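Local coordinates for D-ribitol-5-phosphate phosphatase (Bacteroides thetaiotaomicron, PDB 4JB3), which catalyses the magnesium-dependent removal of phosphate from ribitol 5-phosphate and ribitol 1-phosphate, and can also dephosphorylate a late intermediate of riboflavin synthesis, at residues F47-L52 and L85-R91; D157-L161 and F177-S182; Q69-E73 and N131-F135; G33-I38 and P212-W218. One frame throughout, in Å; residues are numbered along the deposited sequence. Where two conformers were deposited one is given.

Interaction 1 (F47-L52 and L85-R91); sequences FIKLGL and LGDLCGR
With CG of Leu85 trans to its backbone N (chi1 178°) and CG of Leu50 trans to its carbonyl carbon (chi1 -63°), the two leucines cross at about a right angle, Leu50 CD1 lying 3.9 Å from Leu85 CD2. That Leu85 methyl also reaches the rim of the Phe47 ring, in its plane, while its twin CD1 packs 4.0 Å from Leu52 CD2. A forked aliphatic chain suits this place because its branches serve different neighbours. Leu52 forks likewise: its CD1 turns to CB of Leu88, the two side chains lying alongside each other. Where the helices close in, Cys89 keeps the side chain short, its SG 3.5 Å from Leu52 N and its CB 3.6 Å from Leu50 O. Opposite stands Gly51, CA to CA 4.6 Å from Cys89; a side chain here would crowd Cys89 CB and the preceding carbonyl. At the exposed margin Arg91 passes Leu50 to a salt bridge with Glu97. Trp102 and Phe68 meet the Phe47 ring edge-to-face. Gly51 and Gly90 each end a helix through a Schellman motif, and the pair of helix C-termini belongs to the helical cap of a HAD phosphatase.

Interaction 2 (D157-L161 and F177-S182); sequences DKLYL and FMIKDS
Phe177 starts the contact at the margin, the rim of its ring meeting the rim of Tyr160 with Phe177 CE1 3.9 Å from Tyr160 CE1, the two side chains crossing at about a right angle. Met178 comes next, modelled in two conformers; in the one described here its CG lies over a face of the tyrosine ring as a CH-pi contact, 3.7 Å from the centroid. Its flexible, unbranched chain can follow the flat surface. Lys158 CG occupies the opposite face, so the ring is sandwiched between aliphatic groups. One turn on from Phe177, Asp181 supplies the polar anchor. Its OD2 takes the Tyr160 OH hydrogen bond, 2.6 Å long, on the anti lone pair, and on the syn side receives Lys158 NZ at 2.8 Å in a salt bridge, 31° out of the carboxylate plane. The lysine, extended beyond CG, spans the tyrosine to get there, and its charge would probably keep the aspartate ionised. Ser182 closes the segment, its CB against Tyr160 OH at 3.4 Å and its OG bonded back to Met178 O. Strand 158-161 is the outermost on its side of the parallel sheet, and residues 177-182 of helix 172-182 run nearly antiparallel to it (153°), as part of the beta-alpha-beta crossover to strand 189-192, the hallmark of the Rossmann-like HAD core.

Interaction 3 (Q69-E73 and N131-F135); sequences QELEE and NTNPF
Leu71 lays its CD2 methyl against the aliphatic start of Asn133, 3.6 Å from Asn133 CB, and also reaches the edge of the Phe135 ring, with Leu71 CD2 3.9 Å from Phe135 CD2. The neighbouring Glu72 does the polar work. Bent at chi2 (-143°), its chain curls along the Thr132 carbonyl and brings OE2 to Asn133 ND2 at 2.8 Å. The amide N-H meets the anti lone pair of that oxygen, nearly in the amide plane, although carboxylate and amide are turned 44° apart. Asparagine suits the spot because it faces two ways: ND2 holds Glu72, while OD1 caps helix 134-140, accepting a weak bond from Phe135 N and a hydrogen bond from Val136 N. The backbones also touch, through a CA-H...O contact from Glu72 CA to Thr132 O at 3.4 Å. With Glu72 replaced by an alanine, Asn133 ND2 would probably lose its acceptor and the carboxylate's contacts along Thr132 would give way to a gap. Glu72 OE1 binds a glycerol, probably from the crystallisation liquor, and Trp102 packs on both Leu71 and Glu72. A helix end thus rests on the loop just after strand 125-130, whose end carries motif II in HAD enzymes, close to the active-site cleft.

Interaction 4 (G33-I38 and P212-W218); sequences GVIVDI and PENGADW
Asn214 and Ile38 grip each other through two hydrogen bonds that make the close-fitting part of the contact. The Asn214 amide imitates a backbone peptide: OD1 accepts from Ile38 N at 2.9 Å, and ND2 donates to Ile38 O at 2.8 Å, in the carbonyl plane and on a lone pair. Both bonds are nearly straight, and CG standing trans to the backbone N (chi1 173°) carries the amide across the gap. Beneath, Gly33 puts its CA 3.4 Å from Asn214 OD1, at backbone angles that suit only a residue without a side chain. Replacing Asn214 by a leucine would probably leave both Ile38 N and Ile38 O without their partner. Further in, Trp218 points its indole N-H at Val34 O, 2.8 Å from NE1; the donor comes from above the carbonyl plane, and Lys113 binds the same oxygen. Val34 branches at CB, so CG2 packs on Pro212 CG and CG1 lies against the Trp218 ring. At the edge of that ring a water donates to both Gly33 O and Glu213 O. The other side is looser and wet. Asp37 OD1 lies over Gly215 CA at 3.3 Å, but its carboxylate reaches Gly215 N and Gly215 O through two separate waters. Gly215 takes the positive-phi corner of a type II turn from Glu213 to Ala216. After Asp30, the probable nucleophile, and beside the sodium site of Asp30, Gly32 and Asp194, the direct bonds thus come from neutral amide and indole, whereas charged Asp37 works through water.

Overall arrangement
Interaction 3 alone is fully buried and pairs apolar packing with one carboxylate-amide bond; interactions 1, 2 and 4 are all partly buried. Interaction 1, about 18 Å from interaction 3 between centres, sits at the far end of the cap and is mostly apolar, with Leu, Phe and Cys. Interactions 2 and 4 lie in the core domain on opposite sides of the chain's centre: the first ties strand to helix through a tyrosine and a salt bridge, the second joins the end of helix 31-35 and the loop after it to another loop, through neutral amide and indole donors plus water-bridged Asp37. Interactions 2 and 3 touch, Leu161 CD2 on Thr132 CG2, whereas interaction 4 joins residues far apart in sequence.

Interaction 1 (F47-L52 and L85-R91)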
loop_
_atom_site.group_PDB
_atom_site.type_symbol
_atom_site.label_atom_id
_atom_site.label_comp_id
_atom_site.label_asym_id
_atom_site.label_seq_id
_atom_site.Cartn_x
_atom_site.Cartn_y
_atom_site.Cartn_z
ATOM N N PHE A 47 -15.397 -9.849 -5.342
ATOM C CA PHE A 47 -15.201 -11.249 -4.965
ATOM C C PHE A 47 -16.495 -12.052 -4.953
ATOM O O PHE A 47 -16.487 -13.235 -5.292
ATOM C CB PHE A 47 -14.413 -11.389 -3.657
ATOM C CG PHE A 47 -12.931 -11.206 -3.836
ATOM C CD1 PHE A 47 -12.354 -9.937 -3.772
ATOM C CD2 PHE A 47 -12.115 -12.300 -4.106
ATOM C CE1 PHE A 47 -10.986 -9.768 -3.954
ATOM C CE2 PHE A 47 -10.745 -12.140 -4.285
ATOM C CZ PHE A 47 -10.177 -10.874 -4.215
ATOM N N ILE A 48 -17.613 -11.427 -4.582
ATOM C CA ILE A 48 -18.908 -12.108 -4.675
ATOM C C ILE A 48 -19.173 -12.541 -6.120
ATOM O O ILE A 48 -19.675 -13.640 -6.359
ATOM C CB ILE A 48 -20.063 -11.226 -4.141
ATOM C CG1 ILE A 48 -19.982 -11.129 -2.616
ATOM C CG2 ILE A 48 -21.415 -11.783 -4.563
ATOM C CD1 ILE A 48 -20.960 -10.140 -2.000
ATOM N N LYS A 49 -18.773 -11.699 -7.075
ATOM C CA LYS A 49 -18.944 -11.985 -8.501
ATOM C C LYS A 49 -18.263 -13.301 -8.904
ATOM O O LYS A 49 -18.753 -14.006 -9.785
ATOM C CB LYS A 49 -18.416 -10.814 -9.346
ATOM C CG LYS A 49 -18.474 -11.039 -10.855
ATOM C CD LYS A 49 -18.124 -9.775 -11.635
ATOM C CE LYS A 49 -18.117 -10.036 -13.136
ATOM N NZ LYS A 49 -17.877 -8.793 -13.921
ATOM N N LEU A 50 -17.156 -13.629 -8.235
ATOM C CA LEU A 50 -16.436 -14.886 -8.492
ATOM C C LEU A 50 -17.105 -16.099 -7.871
ATOM O O LEU A 50 -16.776 -17.236 -8.222
ATOM C CB LEU A 50 -15.016 -14.823 -7.936
ATOM C CG LEU A 50 -14.018 -13.812 -8.472
ATOM C CD1 LEU A 50 -12.691 -14.033 -7.771
ATOM C CD2 LEU A 50 -13.865 -13.957 -9.974
ATOM N N GLY A 51 -18.025 -15.869 -6.941
ATOM C CA GLY A 51 -18.640 -16.951 -6.206
ATOM C C GLY A 51 -18.374 -16.926 -4.716
ATOM O O GLY A 51 -18.872 -17.775 -3.989
ATOM N N LEU A 52 -17.584 -15.965 -4.250
ATOM C CA LEU A 52 -17.290 -15.900 -2.822
ATOM C C LEU A 52 -18.429 -15.176 -2.118
ATOM O O LEU A 52 -18.325 -13.992 -1.785
ATOM C CB LEU A 52 -15.953 -15.204 -2.572
ATOM C CG LEU A 52 -15.341 -15.373 -1.177
ATOM C CD1 LEU A 52 -15.006 -16.833 -0.909
ATOM C CD2 LEU A 52 -14.096 -14.511 -1.031
ATOM N N LEU A 85 -8.969 -20.317 -3.567
ATOM C CA LEU A 85 -10.131 -19.440 -3.693
ATOM C C LEU A 85 -11.201 -20.108 -4.552
ATOM O O LEU A 85 -12.383 -20.097 -4.210
ATOM C CB LEU A 85 -9.724 -18.090 -4.282
ATOM C CG LEU A 85 -10.852 -17.087 -4.521
ATOM C CD1 LEU A 85 -11.492 -16.706 -3.207
ATOM C CD2 LEU A 85 -10.305 -15.846 -5.237
ATOM N N GLY A 86 -10.782 -20.715 -5.661
ATOM C CA GLY A 86 -11.704 -21.437 -6.518
ATOM C C GLY A 86 -12.419 -22.560 -5.789
ATOM O O GLY A 86 -13.606 -22.805 -6.016
ATOM N N ASP A 87 -11.702 -23.258 -4.914
ATOM C CA ASP A 87 -12.326 -24.346 -4.161
ATOM C C ASP A 87 -13.410 -23.789 -3.232
ATOM O O ASP A 87 -14.460 -24.408 -3.057
ATOM C CB ASP A 87 -11.286 -25.116 -3.343
ATOM C CG ASP A 87 -10.315 -25.908 -4.201
ATOM O OD1 ASP A 87 -10.575 -26.117 -5.404
ATOM O OD2 ASP A 87 -9.279 -26.334 -3.651
ATOM N N LEU A 88 -13.152 -22.623 -2.642
ATOM C CA LEU A 88 -14.168 -21.940 -1.841
ATOM C C LEU A 88 -15.380 -21.549 -2.683
ATOM O O LEU A 88 -16.526 -21.647 -2.224
ATOM C CB LEU A 88 -13.596 -20.682 -1.186
ATOM C CG LEU A 88 -12.629 -20.857 -0.015
ATOM C CD1 LEU A 88 -12.204 -19.505 0.525
ATOM C CD2 LEU A 88 -13.270 -21.673 1.086
ATOM N N CYS A 89 -15.124 -21.092 -3.905
ATOM C CA CYS A 89 -16.179 -20.585 -4.781
ATOM C C CYS A 89 -16.916 -21.712 -5.475
ATOM O O CYS A 89 -17.977 -21.500 -6.061
ATOM C CB CYS A 89 -15.591 -19.649 -5.844
ATOM S SG CYS A 89 -14.930 -18.098 -5.217
ATOM N N GLY A 90 -16.341 -22.911 -5.426
ATOM C CA GLY A 90 -16.936 -24.050 -6.083
ATOM C C GLY A 90 -16.724 -24.050 -7.585
ATOM O O GLY A 90 -17.460 -24.733 -8.306
ATOM N N ARG A 91 -15.729 -23.302 -8.061
ATOM C CA ARG A 91 -15.374 -23.362 -9.475
ATOM C C ARG A 91 -13.938 -22.933 -9.759
ATOM O O ARG A 91 -13.340 -22.181 -8.997
ATOM C CB ARG A 91 -16.372 -22.580 -10.340
ATOM C CG ARG A 91 -16.200 -21.073 -10.354
ATOM C CD ARG A 91 -16.814 -20.515 -11.638
ATOM N NE ARG A 91 -16.743 -19.062 -11.719
ATOM C CZ ARG A 91 -15.794 -18.382 -12.360
ATOM N NH1 ARG A 91 -14.807 -19.017 -12.988
ATOM N NH2 ARG A 91 -15.828 -17.057 -12.365
#

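Interaction 2 (D157-L161 and F177-S182)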
loop_
_atom_site.group_PDB
_atom_site.type_symbol
_atom_site.label_atom_id
_atom_site.label_comp_id
_atom_site.label_asym_id
_atom_site.label_seq_id
_atom_site.Cartn_x
_atom_site.Cartn_y
_atom_site.Cartn_z
ATOM N N ASP A 157 12.349 4.870 -3.913
ATOM C CA ASP A 157 13.685 4.324 -4.003
ATOM C C ASP A 157 13.666 2.804 -3.926
ATOM O O ASP A 157 14.437 2.129 -4.628
ATOM C CB ASP A 157 14.566 4.918 -2.909
ATOM C CG ASP A 157 14.833 6.397 -3.131
ATOM O OD1 ASP A 157 15.547 6.734 -4.091
ATOM O OD2 ASP A 157 14.314 7.226 -2.358
ATOM N N LYS A 158 12.780 2.266 -3.093
ATOM C CA LYS A 158 12.608 0.818 -2.973
ATOM C C LYS A 158 11.217 0.473 -2.457
ATOM O O LYS A 158 10.646 1.224 -1.655
ATOM C CB LYS A 158 13.673 0.211 -2.044
ATOM C CG LYS A 158 13.607 -1.314 -1.945
ATOM C CD LYS A 158 14.906 -1.904 -1.426
ATOM C CE LYS A 158 14.823 -3.426 -1.322
ATOM N NZ LYS A 158 16.163 -4.018 -0.991
ATOM N N LEU A 159 10.683 -0.654 -2.928
ATOM C CA LEU A 159 9.410 -1.204 -2.476
ATOM C C LEU A 159 9.641 -2.350 -1.491
ATOM O O LEU A 159 10.364 -3.305 -1.799
ATOM C CB LEU A 159 8.629 -1.767 -3.663
ATOM C CG LEU A 159 8.273 -0.825 -4.811
ATOM C CD1 LEU A 159 7.569 -1.581 -5.924
ATOM C CD2 LEU A 159 7.360 0.223 -4.298
ATOM N N TYR A 160 9.019 -2.267 -0.324
ATOM C CA TYR A 160 9.025 -3.367 0.629
ATOM C C TYR A 160 7.623 -3.958 0.660
ATOM O O TYR A 160 6.676 -3.356 1.177
ATOM C CB TYR A 160 9.467 -2.893 2.020
ATOM C CG TYR A 160 10.893 -2.393 2.030
ATOM C CD1 TYR A 160 11.946 -3.267 2.221
ATOM C CD2 TYR A 160 11.194 -1.048 1.800
ATOM C CE1 TYR A 160 13.260 -2.821 2.217
ATOM C CE2 TYR A 160 12.511 -0.596 1.795
ATOM C CZ TYR A 160 13.533 -1.482 2.005
ATOM O OH TYR A 160 14.839 -1.039 1.998
ATOM N N LEU A 161 7.509 -5.158 0.100
ATOM C CA LEU A 161 6.214 -5.785 -0.175
ATOM C C LEU A 161 6.031 -6.990 0.729
ATOM O O LEU A 161 6.885 -7.883 0.764
ATOM C CB LEU A 161 6.166 -6.232 -1.646
ATOM C CG LEU A 161 6.500 -5.141 -2.673
ATOM C CD1 LEU A 161 6.475 -5.703 -4.091
ATOM C CD2 LEU A 161 5.517 -3.990 -2.534
ATOM N N PHE A 177 12.659 -5.585 8.985
ATOM C CA PHE A 177 13.372 -5.870 7.750
ATOM C C PHE A 177 13.650 -4.582 7.010
ATOM O O PHE A 177 14.768 -4.350 6.547
ATOM C CB PHE A 177 12.583 -6.793 6.824
ATOM C CG PHE A 177 13.301 -7.082 5.528
ATOM C CD1 PHE A 177 13.138 -6.259 4.419
ATOM C CD2 PHE A 177 14.155 -8.167 5.429
ATOM C CE1 PHE A 177 13.811 -6.515 3.238
ATOM C CE2 PHE A 177 14.832 -8.429 4.250
ATOM C CZ PHE A 177 14.655 -7.602 3.153
ATOM N N MET A 178 12.627 -3.746 6.896
ATOM C CA MET A 178 12.742 -2.502 6.151
ATOM C C MET A 178 13.797 -1.587 6.770
ATOM O O MET A 178 14.615 -0.995 6.062
ATOM C CB MET A 178 11.377 -1.815 6.073
ATOM C CG MET A 178 11.387 -0.527 5.300
ATOM S SD MET A 178 11.752 0.879 6.344
ATOM C CE MET A 178 12.085 2.098 5.080
ATOM N N ILE A 179 13.787 -1.485 8.094
ATOM C CA ILE A 179 14.741 -0.632 8.790
ATOM C C ILE A 179 16.164 -1.125 8.569
ATOM O O ILE A 179 17.077 -0.343 8.296
ATOM C CB ILE A 179 14.444 -0.579 10.300
ATOM C CG1 ILE A 179 13.143 0.180 10.556
ATOM C CG2 ILE A 179 15.595 0.077 11.047
ATOM C CD1 ILE A 179 12.629 0.038 11.970
ATOM N N LYS A 180 16.356 -2.433 8.672
ATOM C CA LYS A 180 17.692 -2.995 8.525
ATOM C C LYS A 180 18.199 -2.924 7.091
ATOM O O LYS A 180 19.387 -2.706 6.856
ATOM C CB LYS A 180 17.715 -4.439 9.013
ATOM C CG LYS A 180 17.635 -4.576 10.518
ATOM C CD LYS A 180 17.762 -6.028 10.922
ATOM C CE LYS A 180 18.174 -6.146 12.377
ATOM N NZ LYS A 180 17.122 -5.661 13.305
ATOM N N ASP A 181 17.300 -3.108 6.130
ATOM C CA ASP A 181 17.697 -3.106 4.727
ATOM C C ASP A 181 17.979 -1.700 4.216
ATOM O O ASP A 181 18.896 -1.496 3.425
ATOM C CB ASP A 181 16.612 -3.746 3.857
ATOM C CG ASP A 181 17.002 -3.797 2.396
ATOM O OD1 ASP A 181 17.804 -4.681 2.027
ATOM O OD2 ASP A 181 16.528 -2.945 1.614
ATOM N N SER A 182 17.178 -0.739 4.669
ATOM C CA SER A 182 17.232 0.624 4.146
ATOM C C SER A 182 18.220 1.488 4.899
ATOM O O SER A 182 18.647 2.524 4.391
ATOM C CB SER A 182 15.856 1.284 4.239
ATOM O OG SER A 182 15.473 1.482 5.591
#

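Interaction 3 (Q69-E73 and N131-F135)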
loop_
_atom_site.group_PDB
_atom_site.type_symbol
_atom_site.label_atom_id
_atom_site.label_comp_id
_atom_site.label_asym_id
_atom_site.label_seq_id
_atom_site.Cartn_x
_atom_site.Cartn_y
_atom_site.Cartn_z
ATOM N N GLN A 69 -4.537 -13.695 3.805
ATOM C CA GLN A 69 -3.302 -13.415 4.539
ATOM C C GLN A 69 -2.141 -14.235 4.000
ATOM O O GLN A 69 -1.035 -13.715 3.813
ATOM C CB GLN A 69 -3.476 -13.709 6.025
ATOM C CG GLN A 69 -2.171 -13.681 6.815
ATOM C CD GLN A 69 -2.400 -13.719 8.308
ATOM O OE1 GLN A 69 -3.460 -14.135 8.772
ATOM N NE2 GLN A 69 -1.410 -13.266 9.074
ATOM N N GLU A 70 -2.382 -15.522 3.767
ATOM C CA GLU A 70 -1.325 -16.389 3.265
ATOM C C GLU A 70 -0.762 -15.872 1.946
ATOM O O GLU A 70 0.452 -15.893 1.732
ATOM C CB GLU A 70 -1.798 -17.848 3.146
ATOM C CG GLU A 70 -1.937 -18.534 4.493
ATOM C CD GLU A 70 -2.656 -19.860 4.410
ATOM O OE1 GLU A 70 -2.990 -20.284 3.288
ATOM O OE2 GLU A 70 -2.896 -20.479 5.468
ATOM N N LEU A 71 -1.635 -15.383 1.068
ATOM C CA LEU A 71 -1.188 -14.786 -0.184
ATOM C C LEU A 71 -0.351 -13.541 0.085
ATOM O O LEU A 71 0.741 -13.377 -0.479
ATOM C CB LEU A 71 -2.386 -14.423 -1.065
ATOM C CG LEU A 71 -2.044 -13.660 -2.347
ATOM C CD1 LEU A 71 -1.348 -14.607 -3.337
ATOM C CD2 LEU A 71 -3.291 -13.013 -2.944
ATOM N N GLU A 72 -0.814 -12.684 0.985
ATOM C CA GLU A 72 -0.099 -11.434 1.237
ATOM C C GLU A 72 1.191 -11.625 2.035
ATOM O O GLU A 72 2.016 -10.714 2.111
ATOM C CB GLU A 72 -1.035 -10.376 1.835
ATOM C CG GLU A 72 -2.197 -10.085 0.875
ATOM C CD GLU A 72 -2.629 -8.633 0.843
ATOM O OE1 GLU A 72 -2.673 -7.968 1.908
ATOM O OE2 GLU A 72 -2.936 -8.148 -0.276
ATOM N N GLU A 73 1.384 -12.812 2.596
ATOM C CA GLU A 73 2.647 -13.139 3.271
ATOM C C GLU A 73 3.562 -14.023 2.428
ATOM O O GLU A 73 4.645 -14.405 2.876
ATOM C CB GLU A 73 2.379 -13.795 4.626
ATOM C CG GLU A 73 1.758 -12.828 5.597
ATOM C CD GLU A 73 1.401 -13.427 6.933
ATOM O OE1 GLU A 73 1.601 -14.648 7.141
ATOM O OE2 GLU A 73 0.912 -12.663 7.791
ATOM N N ASN A 131 1.235 -4.065 2.713
ATOM C CA ASN A 131 0.588 -5.351 2.556
ATOM C C ASN A 131 -0.015 -5.435 1.173
ATOM O O ASN A 131 -0.930 -4.673 0.820
ATOM C CB ASN A 131 -0.530 -5.523 3.576
ATOM C CG ASN A 131 -0.021 -5.654 4.978
ATOM O OD1 ASN A 131 1.179 -5.797 5.210
ATOM N ND2 ASN A 131 -0.937 -5.609 5.938
ATOM N N THR A 132 0.493 -6.365 0.383
ATOM C CA THR A 132 0.025 -6.485 -0.976
ATOM C C THR A 132 0.302 -7.882 -1.505
ATOM O O THR A 132 0.657 -8.781 -0.743
ATOM C CB THR A 132 0.611 -5.344 -1.869
ATOM O OG1 THR A 132 -0.084 -5.291 -3.121
ATOM C CG2 THR A 132 2.108 -5.523 -2.095
ATOM N N ASN A 133 0.117 -8.062 -2.809
ATOM C CA ASN A 133 0.192 -9.377 -3.405
ATOM C C ASN A 133 0.532 -9.250 -4.882
ATOM O O ASN A 133 0.451 -8.151 -5.438
ATOM C CB ASN A 133 -1.118 -10.137 -3.153
ATOM C CG ASN A 133 -2.301 -9.491 -3.813
ATOM O OD1 ASN A 133 -2.421 -9.496 -5.038
ATOM N ND2 ASN A 133 -3.193 -8.929 -3.004
ATOM N N PRO A 134 0.941 -10.359 -5.517
ATOM C CA PRO A 134 1.346 -10.309 -6.927
ATOM C C PRO A 134 0.257 -9.858 -7.887
ATOM O O PRO A 134 0.584 -9.291 -8.938
ATOM C CB PRO A 134 1.737 -11.759 -7.227
ATOM C CG PRO A 134 2.152 -12.314 -5.912
ATOM C CD PRO A 134 1.243 -11.667 -4.904
ATOM N N PHE A 135 -1.011 -10.097 -7.561
ATOM C CA PHE A 135 -2.066 -9.669 -8.472
ATOM C C PHE A 135 -2.089 -8.152 -8.556
ATOM O O PHE A 135 -2.113 -7.567 -9.652
ATOM C CB PHE A 135 -3.434 -10.171 -8.012
ATOM C CG PHE A 135 -3.569 -11.662 -8.018
ATOM C CD1 PHE A 135 -3.862 -12.349 -9.194
ATOM C CD2 PHE A 135 -3.433 -12.382 -6.840
ATOM C CE1 PHE A 135 -3.991 -13.740 -9.199
ATOM C CE2 PHE A 135 -3.567 -13.778 -6.833
ATOM C CZ PHE A 135 -3.839 -14.454 -8.021
#

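Interaction 4 (G33-I38 and P212-W218)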
loop_
_atom_site.group_PDB
_atom_site.type_symbol
_atom_site.label_atom_id
_atom_site.label_comp_id
_atom_site.label_asym_id
_atom_site.label_seq_id
_atom_site.Cartn_x
_atom_site.Cartn_y
_atom_site.Cartn_z
ATOM N N GLY A 33 -4.974 2.880 0.533
ATOM C CA GLY A 33 -5.408 3.750 1.608
ATOM C C GLY A 33 -4.627 5.049 1.689
ATOM O O GLY A 33 -5.042 5.973 2.391
ATOM N N VAL A 34 -3.497 5.111 0.989
ATOM C CA VAL A 34 -2.624 6.282 1.023
ATOM C C VAL A 34 -2.347 6.796 -0.386
ATOM O O VAL A 34 -2.802 7.883 -0.761
ATOM C CB VAL A 34 -1.316 5.975 1.794
ATOM C CG1 VAL A 34 -0.345 7.147 1.724
ATOM C CG2 VAL A 34 -1.644 5.645 3.251
ATOM N N ILE A 35 -1.644 6.002 -1.182
ATOM C CA ILE A 35 -1.362 6.405 -2.562
ATOM C C ILE A 35 -2.592 6.192 -3.450
ATOM O O ILE A 35 -2.912 7.034 -4.296
ATOM C CB ILE A 35 -0.139 5.658 -3.109
ATOM C CG1 ILE A 35 1.111 6.119 -2.355
ATOM C CG2 ILE A 35 0.027 5.905 -4.597
ATOM C CD1 ILE A 35 2.380 5.373 -2.724
ATOM N N VAL A 36 -3.281 5.067 -3.255
ATOM C CA VAL A 36 -4.495 4.741 -4.000
ATOM C C VAL A 36 -5.635 4.474 -3.010
ATOM O O VAL A 36 -5.422 3.827 -1.982
ATOM C CB VAL A 36 -4.285 3.496 -4.907
ATOM C CG1 VAL A 36 -5.520 3.224 -5.735
ATOM C CG2 VAL A 36 -3.068 3.693 -5.825
ATOM N N ASP A 37 -6.835 4.975 -3.304
ATOM C CA ASP A 37 -8.002 4.742 -2.447
ATOM C C ASP A 37 -8.376 3.268 -2.396
ATOM O O ASP A 37 -8.368 2.584 -3.425
ATOM C CB ASP A 37 -9.256 5.430 -2.995
ATOM C CG ASP A 37 -9.117 6.915 -3.146
ATOM O OD1 ASP A 37 -8.133 7.491 -2.653
ATOM O OD2 ASP A 37 -10.034 7.509 -3.760
ATOM N N ILE A 38 -8.741 2.796 -1.206
ATOM C CA ILE A 38 -9.343 1.469 -1.029
ATOM C C ILE A 38 -10.853 1.616 -0.902
ATOM O O ILE A 38 -11.335 2.509 -0.205
ATOM C CB ILE A 38 -8.838 0.793 0.275
ATOM C CG1 ILE A 38 -7.344 0.517 0.207
ATOM C CG2 ILE A 38 -9.603 -0.507 0.558
ATOM C CD1 ILE A 38 -6.943 -0.218 -1.019
ATOM N N PRO A 212 -3.241 9.560 7.395
ATOM C CA PRO A 212 -4.281 10.193 6.579
ATOM C C PRO A 212 -5.539 9.339 6.504
ATOM O O PRO A 212 -5.511 8.130 6.778
ATOM C CB PRO A 212 -3.625 10.290 5.199
ATOM C CG PRO A 212 -2.673 9.119 5.159
ATOM C CD PRO A 212 -2.137 9.017 6.576
ATOM N N GLU A 213 -6.636 9.981 6.119
ATOM C CA GLU A 213 -7.888 9.283 5.841
ATOM C C GLU A 213 -7.813 8.690 4.450
ATOM O O GLU A 213 -7.430 9.367 3.491
ATOM C CB GLU A 213 -9.055 10.258 5.912
ATOM C CG GLU A 213 -10.409 9.604 5.686
ATOM C CD GLU A 213 -11.552 10.582 5.849
ATOM O OE1 GLU A 213 -11.302 11.803 5.809
ATOM O OE2 GLU A 213 -12.702 10.126 6.019
ATOM N N ASN A 214 -8.205 7.429 4.334
ATOM C CA ASN A 214 -8.367 6.788 3.032
ATOM C C ASN A 214 -9.274 7.625 2.137
ATOM O O ASN A 214 -10.411 7.937 2.515
ATOM C CB ASN A 214 -8.981 5.404 3.254
ATOM C CG ASN A 214 -9.360 4.708 1.964
ATOM O OD1 ASN A 214 -8.589 4.678 1.002
ATOM N ND2 ASN A 214 -10.569 4.147 1.929
ATOM N N GLY A 215 -8.759 8.019 0.976
ATOM C CA GLY A 215 -9.546 8.750 0.000
ATOM C C GLY A 215 -9.393 10.252 0.089
ATOM O O GLY A 215 -9.837 10.984 -0.800
ATOM N N ALA A 216 -8.777 10.718 1.166
ATOM C CA ALA A 216 -8.619 12.151 1.386
ATOM C C ALA A 216 -7.352 12.679 0.732
ATOM O O ALA A 216 -6.368 11.956 0.566
ATOM C CB ALA A 216 -8.593 12.442 2.878
ATOM N N ASP A 217 -7.375 13.961 0.378
ATOM C CA ASP A 217 -6.199 14.615 -0.187
ATOM C C ASP A 217 -5.280 15.100 0.926
ATOM O O ASP A 217 -5.508 16.157 1.533
ATOM C CB ASP A 217 -6.623 15.786 -1.070
ATOM C CG ASP A 217 -5.451 16.603 -1.552
ATOM O OD1 ASP A 217 -4.319 16.067 -1.600
ATOM O OD2 ASP A 217 -5.665 17.782 -1.893
ATOM N N TRP A 218 -4.231 14.328 1.174
ATOM C CA TRP A 218 -3.334 14.590 2.284
ATOM C C TRP A 218 -2.166 15.517 1.971
ATOM O O TRP A 218 -1.310 15.712 2.825
ATOM C CB TRP A 218 -2.804 13.271 2.878
ATOM C CG TRP A 218 -2.407 12.201 1.874
ATOM C CD1 TRP A 218 -3.028 11.003 1.695
ATOM C CD2 TRP A 218 -1.295 12.219 0.950
ATOM N NE1 TRP A 218 -2.387 10.278 0.718
ATOM C CE2 TRP A 218 -1.319 10.995 0.252
ATOM C CE3 TRP A 218 -0.288 13.146 0.655
ATOM C CZ2 TRP A 218 -0.390 10.674 -0.733
ATOM C CZ3 TRP A 218 0.646 12.820 -0.327
ATOM C CH2 TRP A 218 0.580 11.596 -1.008
HETATM O O HOH W 1 -5.163 8.709 1.891
HETATM O O HOH W 2 -6.295 7.117 -0.676
HETATM O O HOH W 3 -10.789 9.951 -3.192
#